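Local coordinates for ribulose bisphosphate carboxylase (Hyperthermus butylicus DSM 5456, PDB 6HUN), which probably adds CO2 and water to ribulose 1,5-bisphosphate, yielding two molecules of 3-phosphoglycerate, as a magnesium-dependent form III RuBisCO, at residues Pro178-Thr183 against Glu206-Gln211. Numbering follows the deposited sequence.
Sequences PKLGYT and ENFASQ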
loop_
_atom_site.group_PDB
_atom_site.type_symbol
_atom_site.label_atom_id
_atom_site.label_comp_id
_atom_site.label_asym_id
_atom_site.label_seq_id
_atom_site.Cartn_x
_atom_site.Cartn_y
_atom_site.Cartn_z
ATOM N N PRO A 178 -21.769 16.487 -6.817
ATOM C CA PRO A 178 -20.604 15.669 -7.197
ATOM C C PRO A 178 -19.603 15.579 -6.060
ATOM O O PRO A 178 -19.688 16.399 -5.136
ATOM C CB PRO A 178 -20.020 16.433 -8.379
ATOM C CG PRO A 178 -20.427 17.883 -8.095
ATOM C CD PRO A 178 -21.782 17.799 -7.495
ATOM N N LYS A 179 -18.666 14.627 -6.118
ATOM C CA LYS A 179 -17.764 14.435 -4.990
ATOM C C LYS A 179 -16.749 15.565 -4.880
ATOM O O LYS A 179 -16.226 15.802 -3.786
ATOM C CB LYS A 179 -17.054 13.075 -5.078
ATOM C CG LYS A 179 -16.665 12.655 -6.502
ATOM C CD LYS A 179 -16.310 11.181 -6.646
ATOM C CE LYS A 179 -14.810 10.978 -6.903
ATOM N NZ LYS A 179 -14.431 9.552 -6.625
ATOM N N LEU A 180 -16.476 16.286 -5.972
ATOM C CA LEU A 180 -15.611 17.460 -5.906
ATOM C C LEU A 180 -16.215 18.580 -6.733
ATOM O O LEU A 180 -17.011 18.346 -7.644
ATOM C CB LEU A 180 -14.177 17.172 -6.396
ATOM C CG LEU A 180 -13.223 16.332 -5.537
ATOM C CD1 LEU A 180 -11.839 16.298 -6.188
ATOM C CD2 LEU A 180 -13.105 16.800 -4.102
ATOM N N GLY A 181 -15.848 19.813 -6.376
ATOM C CA GLY A 181 -16.278 20.980 -7.141
ATOM C C GLY A 181 -16.912 22.107 -6.333
ATOM O O GLY A 181 -17.203 23.175 -6.877
ATOM N N TYR A 182 -17.138 21.875 -5.041
ATOM C CA TYR A 182 -17.770 22.826 -4.138
ATOM C C TYR A 182 -16.720 23.684 -3.428
ATOM O O TYR A 182 -15.696 23.176 -2.954
ATOM C CB TYR A 182 -18.620 22.071 -3.099
ATOM C CG TYR A 182 -19.876 21.421 -3.656
ATOM C CD1 TYR A 182 -20.902 22.206 -4.176
ATOM C CD2 TYR A 182 -20.032 20.030 -3.673
ATOM C CE1 TYR A 182 -22.050 21.638 -4.691
ATOM C CE2 TYR A 182 -21.190 19.439 -4.199
ATOM C CZ TYR A 182 -22.193 20.255 -4.706
ATOM O OH TYR A 182 -23.364 19.735 -5.236
ATOM N N THR A 183 -16.983 24.985 -3.336
ATOM C CA THR A 183 -16.219 25.818 -2.414
ATOM C C THR A 183 -16.633 25.491 -0.975
ATOM O O THR A 183 -17.626 24.792 -0.747
ATOM C CB THR A 183 -16.421 27.301 -2.731
ATOM O OG1 THR A 183 -17.804 27.638 -2.587
ATOM C CG2 THR A 183 -15.961 27.605 -4.147
ATOM N N GLU A 206 -13.226 9.920 -1.004
ATOM C CA GLU A 206 -11.868 9.443 -0.741
ATOM C C GLU A 206 -10.790 10.363 -1.291
ATOM O O GLU A 206 -9.657 10.352 -0.779
ATOM C CB GLU A 206 -11.696 8.022 -1.312
ATOM C CG GLU A 206 -11.578 7.961 -2.822
ATOM C CD GLU A 206 -12.889 8.181 -3.543
ATOM O OE1 GLU A 206 -12.833 8.500 -4.759
ATOM O OE2 GLU A 206 -13.969 8.044 -2.901
ATOM N N ASN A 207 -11.080 11.163 -2.289
ATOM C CA ASN A 207 -10.011 11.974 -2.859
ATOM C C ASN A 207 -10.134 13.418 -2.430
ATOM O O ASN A 207 -9.434 14.288 -2.946
ATOM C CB ASN A 207 -9.930 11.810 -4.398
ATOM C CG ASN A 207 -11.126 12.339 -5.123
ATOM O OD1 ASN A 207 -12.128 12.649 -4.509
ATOM N ND2 ASN A 207 -11.019 12.488 -6.444
ATOM N N PHE A 208 -11.001 13.693 -1.459
ATOM C CA PHE A 208 -11.053 15.028 -0.870
ATOM C C PHE A 208 -9.944 15.089 0.163
ATOM O O PHE A 208 -9.758 14.134 0.926
ATOM C CB PHE A 208 -12.399 15.268 -0.226
ATOM C CG PHE A 208 -12.881 16.674 -0.344
ATOM C CD1 PHE A 208 -12.030 17.684 -0.801
ATOM C CD2 PHE A 208 -14.169 17.007 0.037
ATOM C CE1 PHE A 208 -12.442 19.003 -0.898
ATOM C CE2 PHE A 208 -14.594 18.322 -0.053
ATOM C CZ PHE A 208 -13.716 19.331 -0.524
ATOM N N ALA A 209 -9.133 16.150 0.118
ATOM C CA ALA A 209 -8.050 16.296 1.082
ATOM C C ALA A 209 -7.984 17.773 1.452
ATOM O O ALA A 209 -8.892 18.284 2.125
ATOM C CB ALA A 209 -6.706 15.796 0.515
ATOM N N SER A 210 -6.967 18.494 0.980
ATOM C CA SER A 210 -6.961 19.925 1.150
ATOM C C SER A 210 -6.501 20.628 -0.117
ATOM O O SER A 210 -5.582 21.444 -0.097
ATOM C CB SER A 210 -6.103 20.369 2.336
ATOM O OG SER A 210 -6.375 21.742 2.664
ATOM N N GLN A 211 -7.179 20.359 -1.226
ATOM C CA GLN A 211 -6.911 21.073 -2.468
ATOM C C GLN A 211 -7.199 22.568 -2.331
ATOM O O GLN A 211 -7.999 22.982 -1.487
ATOM C CB GLN A 211 -7.758 20.489 -3.591
ATOM C CG GLN A 211 -7.369 19.046 -3.960
ATOM C CD GLN A 211 -8.192 17.977 -3.236
ATOM O OE1 GLN A 211 -8.599 18.148 -2.094
ATOM N NE2 GLN A 211 -8.441 16.871 -3.921
#
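Packing is tightest at L180, whose CD2 lies over one face of the F208 ring, offset toward the rim and 3.6 Å from F208 CD1. L180 CD2 is 3.9 Å from the F208 ring centroid, 23° off the ring normal, which supports a CH-pi contact. L180 CD1, the other branch, reaches N207 ND2 at 3.9 Å. Q211 ties N207 O, to which its NE2 donates nearly along the C=O axis, to A209 N, which donates to its OE1. K179, bent at chi3 (-110°), makes a tight polar grip: NZ meets the syn lone pair of E206 OE1 at 2.7 Å, the one hydrogen bond between the segments. Looser is the crossing of K179 CE over N207, 4.0 Å from a buried, partnerless OD1; all six touching residues are buried. K179 is predicted to bind substrate, E206 and D205 Mg(2+), so the contact probably lies within the active site. D205 and E65 of the second subunit also pair with K179 NZ; an alanine here would remove that cation, and the three carboxylates would probably repel one another and shift. Both segments lie in loops after neighbouring parallel strands of the TIM barrel: 178-183 between strand 171-174 and helix 184-196, the other between strand 201-203 and helix 216-234.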